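Local coordinates for ribosomal protein uL16 3-hydroxylase (Escherichia coli, PDB 4CCL), which catalyses the iron- and 2-oxoglutarate-dependent hydroxylation of an arginine side chain in ribosomal protein uL16, at residues B[23-28]-B[169-174]; B[54-59]-B[76-81]; B[114-119]-B[193-198]; B[138-143]-B[189-194]. All blocks are in the same frame, centred on the assembly; numbering follows the deposited sequence. Where two conformers were deposited one is given.

How the contacts relate
Contact 3 is the buried one, pairing strands 108-116 and 195-202 in the major sheet of the JmjC fold; contact 2 extends that sheet outward through strands 79-83 and 51-57 and is partly buried. Contact 4 lies in the other, three-stranded sheet, and contact 1 at the surface, where one edge strand of each sheet meets the other's. Contacts 3 and 4 share Glu193 and Asn194 and approach one sulfate from different strands. Chemistry follows place: contacts 2, 3 and 4 rest on antiparallel backbone bonds, with a histidine ring packed on an asparagine, a small polar face and an arginine-rich set respectively, whereas contact 1 has apolar packing and loosely spaced charges without a hydrogen bond across it.

Contact 1: B[23-28]-B[169-174]; sequences VLKRGF and IDEELE
Val23 does most of the packing here, setting its two methyls against Ile169, Glu171 and Leu173 on the strand opposite. With CG1 anti to the backbone N (chi1 175°), the fork opens along that strand: CG2 of Val23 meets CG2 of Ile169 at 3.9 Å, while CG1 of Val23 lies 4.2 Å from CD1 of Leu173. The carboxylate of Glu171 closes over the fork. Its OE2 is 3.8 Å from Val23 CG2, and its OE1 is equally far from Val23 CG1. Leu179 of strand 178-181 touches both Val23 and Leu173, so the apolar side of the contact continues onto that strand.

Toward solvent things slacken. Lys25, in the type II turn from Leu24 to Gly27, bends at chi2 and chi3 and brings its ammonium near the backbone O of Glu172. NZ of Lys25 stands 4.5 Å from OE1 of Glu171, too far for a salt bridge, and 4.0 Å from CG of Glu174. Its actual salt bridge is with Asp177, which also accepts the backbone N-H groups of Arg26 and Glu174 and thereby ties the turn to the chain just past 169-174.

The fold explains the absence of any hydrogen bond between these segments: strand 22-24 borders the major sheet and strand 167-173 the minor one, so they meet through side chains. What joins them is apolar packing at Val23; Glu171 and Glu174 lie near enough to favour a charged Lys25 electrostatically, but the salt bridge itself is made by Asp177.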
# COMPACT_ATOMS: atom_id res chain seq x y z
N VAL B 23 -37.85 8.18 11.96
CA VAL B 23 -38.24 9.54 11.65
C VAL B 23 -38.34 10.27 12.98
O VAL B 23 -39.14 9.89 13.84
CB VAL B 23 -39.59 9.62 10.93
CG1 VAL B 23 -40.00 11.08 10.75
CG2 VAL B 23 -39.52 8.91 9.60
N LEU B 24 -37.52 11.30 13.16
CA LEU B 24 -37.59 12.08 14.37
C LEU B 24 -38.38 13.32 14.02
O LEU B 24 -37.91 14.20 13.30
CB LEU B 24 -36.18 12.46 14.83
CG LEU B 24 -35.17 11.31 14.89
CD1 LEU B 24 -33.75 11.83 14.97
CD2 LEU B 24 -35.46 10.38 16.07
N LYS B 25 -39.60 13.40 14.55
CA LYS B 25 -40.52 14.47 14.20
C LYS B 25 -40.19 15.70 15.03
O LYS B 25 -40.00 15.59 16.24
CB LYS B 25 -41.97 14.04 14.44
CG LYS B 25 -42.43 12.84 13.62
CD LYS B 25 -43.50 13.23 12.60
CE LYS B 25 -42.90 13.78 11.33
NZ LYS B 25 -43.94 14.38 10.45
N ARG B 26 -40.14 16.85 14.37
CA ARG B 26 -39.79 18.11 15.02
C ARG B 26 -38.47 18.00 15.76
O ARG B 26 -38.35 18.43 16.91
CB ARG B 26 -40.89 18.56 15.99
CG ARG B 26 -42.28 18.62 15.38
CD ARG B 26 -42.62 20.01 14.87
NE ARG B 26 -43.90 20.47 15.41
CZ ARG B 26 -44.03 21.52 16.22
NH1 ARG B 26 -42.97 22.22 16.58
NH2 ARG B 26 -45.23 21.86 16.67
N GLY B 27 -37.48 17.38 15.11
CA GLY B 27 -36.14 17.29 15.66
C GLY B 27 -35.65 18.69 15.97
O GLY B 27 -35.04 18.94 17.01
N PHE B 28 -35.94 19.61 15.06
CA PHE B 28 -35.76 21.03 15.31
C PHE B 28 -37.12 21.71 15.37
O PHE B 28 -37.94 21.55 14.46
CB PHE B 28 -34.92 21.67 14.21
CG PHE B 28 -33.51 21.17 14.16
CD1 PHE B 28 -32.58 21.58 15.11
CD2 PHE B 28 -33.10 20.29 13.17
CE1 PHE B 28 -31.28 21.12 15.07
CE2 PHE B 28 -31.80 19.83 13.12
CZ PHE B 28 -30.89 20.24 14.07
N ILE B 169 -40.73 2.42 5.98
CA ILE B 169 -41.08 3.79 6.33
C ILE B 169 -41.58 4.53 5.09
O ILE B 169 -40.86 4.63 4.11
CB ILE B 169 -39.88 4.57 6.92
CG1 ILE B 169 -39.50 4.02 8.30
CG2 ILE B 169 -40.21 6.06 7.03
CD1 ILE B 169 -38.27 4.67 8.90
N ASP B 170 -42.82 5.01 5.12
CA ASP B 170 -43.29 5.90 4.06
C ASP B 170 -43.96 7.10 4.72
O ASP B 170 -45.03 6.96 5.31
CB ASP B 170 -44.28 5.15 3.16
CG ASP B 170 -44.57 5.88 1.86
OD1 ASP B 170 -44.54 7.13 1.85
OD2 ASP B 170 -44.83 5.20 0.84
N GLU B 171 -43.36 8.28 4.58
CA GLU B 171 -43.87 9.46 5.29
C GLU B 171 -43.60 10.77 4.54
O GLU B 171 -42.74 10.83 3.67
CB GLU B 171 -43.27 9.56 6.70
CG GLU B 171 -43.66 8.45 7.66
CD GLU B 171 -43.41 8.79 9.12
OE1 GLU B 171 -43.44 9.99 9.46
OE2 GLU B 171 -43.18 7.86 9.92
N GLU B 172 -44.34 11.81 4.90
CA GLU B 172 -44.09 13.15 4.39
C GLU B 172 -43.44 13.98 5.48
O GLU B 172 -43.99 14.11 6.58
CB GLU B 172 -45.39 13.81 3.95
CG GLU B 172 -46.15 13.05 2.89
CD GLU B 172 -47.55 13.60 2.68
OE1 GLU B 172 -48.06 14.28 3.59
OE2 GLU B 172 -48.13 13.35 1.60
N LEU B 173 -42.28 14.55 5.19
CA LEU B 173 -41.51 15.27 6.21
C LEU B 173 -41.81 16.76 6.24
O LEU B 173 -41.71 17.45 5.22
CB LEU B 173 -40.01 15.01 6.04
CG LEU B 173 -39.40 13.86 6.85
CD1 LEU B 173 -40.27 12.62 6.81
CD2 LEU B 173 -38.00 13.54 6.35
N GLU B 174 -42.18 17.25 7.41
CA GLU B 174 -42.42 18.67 7.62
C GLU B 174 -41.09 19.31 8.01
O GLU B 174 -40.19 18.61 8.47
CB GLU B 174 -43.46 18.87 8.72
CG GLU B 174 -44.66 17.91 8.64
CD GLU B 174 -45.66 18.28 7.56
OE1 GLU B 174 -45.37 19.20 6.76
OE2 GLU B 174 -46.74 17.66 7.51

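Contact 2: B[54-59]-B[76-81]. With MN (manganese (II) ion), chain J.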
# COMPACT_ATOMS: atom_id res chain seq x y z
N VAL B 54 -29.37 16.29 -10.84
CA VAL B 54 -29.95 15.01 -11.19
C VAL B 54 -31.39 15.22 -11.65
O VAL B 54 -32.24 15.68 -10.88
CB VAL B 54 -29.94 14.03 -10.00
CG1 VAL B 54 -30.48 12.68 -10.43
CG2 VAL B 54 -28.53 13.89 -9.45
N SER B 55 -31.65 14.89 -12.91
CA SER B 55 -33.00 15.03 -13.45
C SER B 55 -33.48 13.69 -13.99
O SER B 55 -32.68 12.85 -14.39
CB SER B 55 -33.02 16.08 -14.56
OG SER B 55 -32.07 15.77 -15.56
N HIS B 56 -34.79 13.49 -13.98
CA HIS B 56 -35.36 12.28 -14.56
C HIS B 56 -36.59 12.58 -15.40
O HIS B 56 -37.50 13.30 -14.97
CB HIS B 56 -35.67 11.23 -13.48
CG HIS B 56 -36.86 11.56 -12.64
ND1 HIS B 56 -38.14 11.19 -12.99
CD2 HIS B 56 -36.98 12.23 -11.47
CE1 HIS B 56 -38.99 11.61 -12.07
NE2 HIS B 56 -38.31 12.24 -11.13
N GLN B 57 -36.60 12.05 -16.61
CA GLN B 57 -37.70 12.23 -17.53
C GLN B 57 -38.28 10.85 -17.81
O GLN B 57 -37.61 10.00 -18.40
CB GLN B 57 -37.20 12.92 -18.80
CG GLN B 57 -37.81 12.44 -20.11
CD GLN B 57 -38.71 13.47 -20.76
OE1 GLN B 57 -38.25 14.30 -21.55
NE2 GLN B 57 -40.00 13.42 -20.43
N ASP B 58 -39.51 10.62 -17.35
CA ASP B 58 -40.14 9.31 -17.46
C ASP B 58 -39.20 8.25 -16.91
O ASP B 58 -38.88 8.25 -15.72
CB ASP B 58 -40.57 9.02 -18.90
CG ASP B 58 -41.63 9.99 -19.40
OD1 ASP B 58 -42.64 10.19 -18.70
OD2 ASP B 58 -41.43 10.57 -20.49
N GLY B 59 -38.75 7.34 -17.77
CA GLY B 59 -37.73 6.37 -17.38
C GLY B 59 -36.29 6.87 -17.36
O GLY B 59 -35.48 6.36 -16.60
N GLU B 76 -40.13 22.99 -14.16
CA GLU B 76 -40.88 23.19 -12.93
C GLU B 76 -40.92 21.89 -12.14
O GLU B 76 -41.47 21.84 -11.05
CB GLU B 76 -42.31 23.63 -13.23
CG GLU B 76 -42.43 24.77 -14.22
CD GLU B 76 -43.87 25.14 -14.51
OE1 GLU B 76 -44.77 24.66 -13.78
OE2 GLU B 76 -44.11 25.91 -15.46
N THR B 77 -40.32 20.85 -12.71
CA THR B 77 -40.54 19.50 -12.22
C THR B 77 -39.36 18.54 -12.44
O THR B 77 -38.48 18.78 -13.27
CB THR B 77 -41.83 18.90 -12.87
OG1 THR B 77 -42.55 18.13 -11.91
CG2 THR B 77 -41.49 18.05 -14.08
N ASN B 78 -39.34 17.47 -11.65
CA ASN B 78 -38.47 16.32 -11.86
C ASN B 78 -36.95 16.54 -11.87
O ASN B 78 -36.23 15.86 -12.60
CB ASN B 78 -38.88 15.57 -13.14
CG ASN B 78 -40.17 14.79 -12.96
OD1 ASN B 78 -40.60 14.53 -11.84
ND2 ASN B 78 -40.79 14.41 -14.08
N TRP B 79 -36.45 17.48 -11.07
CA TRP B 79 -35.01 17.66 -10.96
C TRP B 79 -34.55 18.09 -9.56
O TRP B 79 -35.34 18.60 -8.77
CB TRP B 79 -34.49 18.64 -12.02
CG TRP B 79 -34.97 20.05 -11.87
CD1 TRP B 79 -36.07 20.60 -12.47
CD2 TRP B 79 -34.37 21.09 -11.09
NE1 TRP B 79 -36.19 21.92 -12.11
CE2 TRP B 79 -35.16 22.24 -11.26
CE3 TRP B 79 -33.25 21.16 -10.26
CZ2 TRP B 79 -34.86 23.45 -10.63
CZ3 TRP B 79 -32.95 22.36 -9.64
CH2 TRP B 79 -33.76 23.49 -9.83
N SER B 80 -33.27 17.87 -9.28
CA SER B 80 -32.71 18.28 -7.99
C SER B 80 -31.24 18.69 -8.08
O SER B 80 -30.45 18.08 -8.81
CB SER B 80 -32.88 17.16 -6.96
OG SER B 80 -32.32 17.52 -5.71
N LEU B 81 -30.89 19.71 -7.31
CA LEU B 81 -29.52 20.19 -7.21
C LEU B 81 -28.90 19.72 -5.90
O LEU B 81 -29.43 20.00 -4.82
CB LEU B 81 -29.49 21.72 -7.29
CG LEU B 81 -28.15 22.39 -6.97
CD1 LEU B 81 -27.06 21.92 -7.92
CD2 LEU B 81 -28.28 23.90 -6.99
MN MN J . -40.07 8.34 -13.51
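Asn78 reaches across to His56, its side chain crossing the imidazole at about a right angle. CB of Asn78 sits over one face of the His56 ring, 4.1 Å from the centroid, in a CH-pi contact displaced toward the rim, and also touches the backbone O of His56. CG of Asn78, anti to the carbonyl carbon (chi1 -73°), continues across the ring, 3.5 Å from CE1 of His56, the amide and ring planes being 37° apart. OD1 of Asn78 comes within 3.3 Å of His56 NE2, but the angle is poor for a hydrogen bond; NE2 bonds to the carbonyl of Gly119 instead. The other branch, Asn78 ND2, lies 3.6 Å from the backbone O of His56.

Behind these side chains, antiparallel pairing adds strand 51-57 to strand 79-83, continuing the major sheet of the JmjC fold outward. Val54 and Ser80 form a hydrogen-bonded pair, exchanging two N-H...O bonds, with Ser55 and Trp79 the non-hydrogen-bonded pair beside it. His56 N also bonds to Asn78 O at 3.1 Å. Past the pairing, the carbonyl O of Asp58 binds a manganese ion at 2.5 Å, away from the catalytic iron site of His125, Asp127 and His187.

Contact 3: B[114-119]-B[193-198]. With SO4 (sulfate ion), chain L.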
# COMPACT_ATOMS: atom_id res chain seq x y z
N SER B 114 -29.59 19.46 -0.60
CA SER B 114 -30.27 19.27 -1.88
C SER B 114 -31.51 20.15 -1.99
O SER B 114 -32.30 20.25 -1.06
CB SER B 114 -30.64 17.80 -2.08
OG SER B 114 -31.70 17.41 -1.22
N PHE B 115 -31.66 20.81 -3.14
CA PHE B 115 -32.89 21.52 -3.45
C PHE B 115 -33.62 20.80 -4.56
O PHE B 115 -33.06 20.55 -5.62
CB PHE B 115 -32.61 22.97 -3.87
CG PHE B 115 -33.81 23.67 -4.45
CD1 PHE B 115 -34.83 24.13 -3.62
CD2 PHE B 115 -33.92 23.88 -5.81
CE1 PHE B 115 -35.94 24.77 -4.15
CE2 PHE B 115 -35.02 24.53 -6.34
CZ PHE B 115 -36.03 24.98 -5.51
N SER B 116 -34.88 20.44 -4.31
CA SER B 116 -35.65 19.72 -5.31
C SER B 116 -37.02 20.34 -5.59
O SER B 116 -37.77 20.67 -4.68
CB SER B 116 -35.81 18.25 -4.90
OG SER B 116 -36.27 18.14 -3.56
N VAL B 117 -37.33 20.49 -6.87
CA VAL B 117 -38.67 20.88 -7.32
C VAL B 117 -39.51 19.60 -7.30
O VAL B 117 -38.94 18.51 -7.24
CB VAL B 117 -38.61 21.48 -8.73
CG1 VAL B 117 -37.74 22.73 -8.73
CG2 VAL B 117 -38.07 20.46 -9.71
N PRO B 118 -40.85 19.72 -7.35
CA PRO B 118 -41.71 18.53 -7.24
C PRO B 118 -41.34 17.41 -8.21
O PRO B 118 -41.13 17.65 -9.40
CB PRO B 118 -43.10 19.08 -7.58
CG PRO B 118 -43.06 20.47 -7.11
CD PRO B 118 -41.65 20.96 -7.33
N GLY B 119 -41.26 16.19 -7.69
CA GLY B 119 -40.81 15.05 -8.47
C GLY B 119 -39.30 14.91 -8.47
O GLY B 119 -38.77 13.85 -8.81
N GLU B 193 -43.70 19.68 -2.41
CA GLU B 193 -43.52 21.10 -2.67
C GLU B 193 -42.03 21.36 -2.90
O GLU B 193 -41.23 20.43 -2.83
CB GLU B 193 -44.07 21.96 -1.53
CG GLU B 193 -45.59 21.97 -1.43
CD GLU B 193 -46.13 21.00 -0.39
OE1 GLU B 193 -45.94 21.26 0.81
OE2 GLU B 193 -46.73 19.98 -0.79
N ASN B 194 -41.66 22.60 -3.20
CA ASN B 194 -40.26 22.95 -3.40
C ASN B 194 -39.51 22.71 -2.10
O ASN B 194 -39.88 23.25 -1.06
CB ASN B 194 -40.12 24.41 -3.80
CG ASN B 194 -40.10 24.61 -5.31
OD1 ASN B 194 -40.27 23.67 -6.08
ND2 ASN B 194 -39.89 25.86 -5.73
N ALA B 195 -38.44 21.92 -2.15
CA ALA B 195 -37.87 21.39 -0.93
C ALA B 195 -36.36 21.56 -0.75
O ALA B 195 -35.59 21.52 -1.71
CB ALA B 195 -38.24 19.93 -0.79
N MSE B 196 -35.97 21.75 0.51
CA MSE B 196 -34.57 21.80 0.90
C MSE B 196 -34.29 20.71 1.93
O MSE B 196 -34.97 20.60 2.95
CB MSE B 196 -34.22 23.17 1.48
CG MSE B 196 -34.19 24.28 0.45
SE MSE B 196 -32.47 24.40 -0.47
CE MSE B 196 -31.61 25.70 0.70
N ASN B 197 -33.28 19.88 1.65
CA ASN B 197 -32.88 18.82 2.56
C ASN B 197 -31.43 18.95 2.97
O ASN B 197 -30.56 19.26 2.15
CB ASN B 197 -33.13 17.44 1.93
CG ASN B 197 -34.51 16.90 2.24
OD1 ASN B 197 -34.74 15.69 2.17
ND2 ASN B 197 -35.44 17.78 2.58
N TYR B 198 -31.17 18.72 4.26
CA TYR B 198 -29.83 18.85 4.79
C TYR B 198 -29.37 17.52 5.34
O TYR B 198 -29.83 17.08 6.39
CB TYR B 198 -29.81 19.91 5.90
CG TYR B 198 -30.41 21.22 5.49
CD1 TYR B 198 -31.79 21.41 5.51
CD2 TYR B 198 -29.61 22.28 5.06
CE1 TYR B 198 -32.35 22.61 5.13
CE2 TYR B 198 -30.17 23.48 4.68
CZ TYR B 198 -31.54 23.64 4.72
OH TYR B 198 -32.10 24.83 4.34
S SO4 L . -31.29 13.88 -1.18
O1 SO4 L . -31.32 14.89 -0.13
O2 SO4 L . -30.51 12.73 -0.74
O3 SO4 L . -32.65 13.44 -1.48
O4 SO4 L . -30.69 14.46 -2.38
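Ser114 and Asn197 meet as a hydrogen-bonded antiparallel pair, and their side chains emerge together on the face that holds a sulfate, probably from the crystallisation liquor. OG of Ser114, set between the backbone N and the carbonyl carbon (chi1 71°), lies 3.5 Å from CB of Asn197 and donates to sulfate O1 at 2.8 Å. Two residues along on the same face, OG of Ser116 is 3.8 Å from CB of Ala195.

Next come the groups that hold this face in place. Asn197 is gripped at both ends of its amide: OD1 takes bonds from Arg140 NH1 and Trp142 NE1, while ND2 gives one to Gln135 and another to the O of Met196, which it approaches from above the carbonyl plane at 2.9 Å. Four backbone bonds, two in the Ser114-Asn197 pair and two in the Ser116-Ala195 pair, fix the register.

The reverse face is apolar. Between the two bonded pairs, Phe115 and Met196 (a selenomethionine) form the non-hydrogen-bonded pair, with SE of Met196 3.7 Å from CB of Phe115 and oblique to the ring in a Met-aromatic contact. Pro37 and Leu40 of helix 37-45 cover both. Near the end of the pairing, Asn194 puts ND2 at the edge of the Phe115 ring, 4.0 Å from CZ, while its OD1 lies 3.3 Å from CD of Pro118.

Neighbouring strands of the major sheet in a double-stranded beta-helix, the cupin-like fold of JmjC oxygenases, thus present small, mostly polar residues inward; Ser114 is inferred to bind substrate, and the sulfate may mark that pocket.

Contact 4: B[138-143]-B[189-194]. With SO4 (sulfate ion), chain L.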
# COMPACT_ATOMS: atom_id res chain seq x y z
N GLY B 138 -40.51 23.50 2.57
CA GLY B 138 -41.21 22.61 1.67
C GLY B 138 -41.47 21.25 2.28
O GLY B 138 -41.40 21.09 3.50
N ARG B 139 -41.80 20.28 1.43
CA ARG B 139 -42.09 18.93 1.90
C ARG B 139 -41.59 17.87 0.92
O ARG B 139 -41.58 18.08 -0.30
CB ARG B 139 -43.59 18.73 2.14
CG ARG B 139 -44.14 19.50 3.33
CD ARG B 139 -45.57 19.11 3.64
NE ARG B 139 -46.43 19.13 2.46
CZ ARG B 139 -47.00 18.05 1.94
NH1 ARG B 139 -46.82 16.86 2.51
NH2 ARG B 139 -47.76 18.15 0.86
N ARG B 140 -41.18 16.73 1.46
CA ARG B 140 -40.78 15.59 0.64
C ARG B 140 -41.39 14.31 1.17
O ARG B 140 -41.64 14.18 2.37
CB ARG B 140 -39.26 15.43 0.61
CG ARG B 140 -38.52 16.68 0.20
CD ARG B 140 -37.05 16.40 -0.02
NE ARG B 140 -36.78 15.88 -1.35
CZ ARG B 140 -35.64 15.29 -1.70
NH1 ARG B 140 -34.67 15.13 -0.81
NH2 ARG B 140 -35.48 14.85 -2.94
N ARG B 141 -41.64 13.38 0.27
CA ARG B 141 -42.00 12.03 0.65
C ARG B 141 -40.73 11.22 0.74
O ARG B 141 -39.97 11.13 -0.23
CB ARG B 141 -42.95 11.42 -0.38
CG ARG B 141 -43.38 9.99 -0.06
CD ARG B 141 -44.24 9.44 -1.18
NE ARG B 141 -44.68 8.08 -0.92
CZ ARG B 141 -45.38 7.35 -1.79
NH1 ARG B 141 -45.70 7.86 -2.97
NH2 ARG B 141 -45.75 6.11 -1.48
N TRP B 142 -40.49 10.66 1.92
CA TRP B 142 -39.35 9.78 2.17
C TRP B 142 -39.80 8.36 2.45
O TRP B 142 -40.76 8.11 3.19
CB TRP B 142 -38.48 10.31 3.32
CG TRP B 142 -37.46 11.29 2.87
CD1 TRP B 142 -37.51 12.64 3.00
CD2 TRP B 142 -36.22 10.99 2.18
NE1 TRP B 142 -36.38 13.21 2.45
CE2 TRP B 142 -35.59 12.24 1.95
CE3 TRP B 142 -35.62 9.81 1.76
CZ2 TRP B 142 -34.35 12.30 1.30
CZ3 TRP B 142 -34.39 9.90 1.12
CH2 TRP B 142 -33.78 11.14 0.90
N ARG B 143 -39.08 7.43 1.83
CA ARG B 143 -39.35 6.01 1.93
C ARG B 143 -38.06 5.26 2.26
O ARG B 143 -37.01 5.51 1.67
CB ARG B 143 -39.95 5.48 0.62
CG ARG B 143 -41.29 6.12 0.26
CD ARG B 143 -41.82 5.63 -1.08
NE ARG B 143 -42.14 4.21 -1.05
CZ ARG B 143 -41.40 3.26 -1.62
NH1 ARG B 143 -40.29 3.58 -2.26
NH2 ARG B 143 -41.77 1.99 -1.54
N GLY B 189 -36.35 9.49 -1.75
CA GLY B 189 -37.25 10.55 -1.39
C GLY B 189 -37.38 11.57 -2.50
O GLY B 189 -36.46 11.75 -3.30
N TYR B 190 -38.51 12.25 -2.53
CA TYR B 190 -38.78 13.18 -3.62
C TYR B 190 -39.68 14.33 -3.17
O TYR B 190 -40.52 14.17 -2.29
CB TYR B 190 -39.36 12.46 -4.84
CG TYR B 190 -40.75 11.88 -4.67
CD1 TYR B 190 -41.88 12.66 -4.89
CD2 TYR B 190 -40.93 10.55 -4.31
CE1 TYR B 190 -43.15 12.13 -4.74
CE2 TYR B 190 -42.20 10.01 -4.16
CZ TYR B 190 -43.30 10.81 -4.38
OH TYR B 190 -44.57 10.30 -4.23
N ALA B 191 -39.49 15.49 -3.78
CA ALA B 191 -40.19 16.69 -3.37
C ALA B 191 -41.67 16.65 -3.73
O ALA B 191 -42.05 16.21 -4.82
CB ALA B 191 -39.53 17.92 -3.98
N LEU B 192 -42.50 17.10 -2.80
CA LEU B 192 -43.91 17.36 -3.07
C LEU B 192 -44.01 18.85 -3.39
O LEU B 192 -44.38 19.22 -4.51
CB LEU B 192 -44.77 16.97 -1.87
CG LEU B 192 -44.69 15.49 -1.49
CD1 LEU B 192 -45.74 15.11 -0.45
CD2 LEU B 192 -44.82 14.61 -2.73
N GLU B 193 -43.70 19.68 -2.41
CA GLU B 193 -43.52 21.10 -2.67
C GLU B 193 -42.03 21.36 -2.90
O GLU B 193 -41.23 20.43 -2.83
CB GLU B 193 -44.07 21.96 -1.53
CG GLU B 193 -45.59 21.97 -1.43
CD GLU B 193 -46.13 21.00 -0.39
OE1 GLU B 193 -45.94 21.26 0.81
OE2 GLU B 193 -46.73 19.98 -0.79
N ASN B 194 -41.66 22.60 -3.20
CA ASN B 194 -40.26 22.95 -3.40
C ASN B 194 -39.51 22.71 -2.10
O ASN B 194 -39.88 23.25 -1.06
CB ASN B 194 -40.12 24.41 -3.80
CG ASN B 194 -40.10 24.61 -5.31
OD1 ASN B 194 -40.27 23.67 -6.08
ND2 ASN B 194 -39.89 25.86 -5.73
S SO4 L . -31.29 13.88 -1.18
O1 SO4 L . -31.32 14.89 -0.13
O2 SO4 L . -30.51 12.73 -0.74
O3 SO4 L . -32.65 13.44 -1.48
O4 SO4 L . -30.69 14.46 -2.38
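Trp142 lays one face of its indole on Gly189, whose CA is 3.7 Å from the centroid of the six-membered ring, close to its normal; sulfate O2 lies in plane at the ring's edge. The guanidinium of Arg140 also has Gly189 over one face, with the backbone N of Ala191 and the sulfate at its edge, and NH1 donates to sulfate O3 at 2.7 Å. On the other face of the sheet, the Tyr190 ring carries CB of Arg141 over one face, offset toward the rim.

The strands, 140-145 and 187-191, run antiparallel in the minor sheet of the JmjC double-stranded beta-helix. Arg140 with Ala191 and Trp142 with Gly189 are non-hydrogen-bonded pairs, and Arg141 with Tyr190 between them exchanges two backbone bonds. Arg140 and Trp142 thus look inward to the sulfate, in keeping with the inferred role of Arg140 in binding substrate.

On the outward face Arg141 runs straight from its backbone, CG anti to N (chi1 180°), alongside Tyr190, until NH1 meets the phenol OH at 3.0 Å, nearly in the guanidinium plane. Its NH2 makes a salt bridge to Asp170, on the other side of strand 140-145 from Tyr190.

Beyond the strand pairing, Arg139 reaches two acidic side chains. Its NH1 pairs with Glu172, and it forms a salt bridge with Glu193: NE donates to OE1 at 2.7 Å, on the syn lone pair, and NH2 to OE2 at a poorer angle, though a second Glu193 conformer makes this less certain. Arg139 O receives the backbone N-H of Leu192 at 2.8 Å and, weakly, that of Glu193.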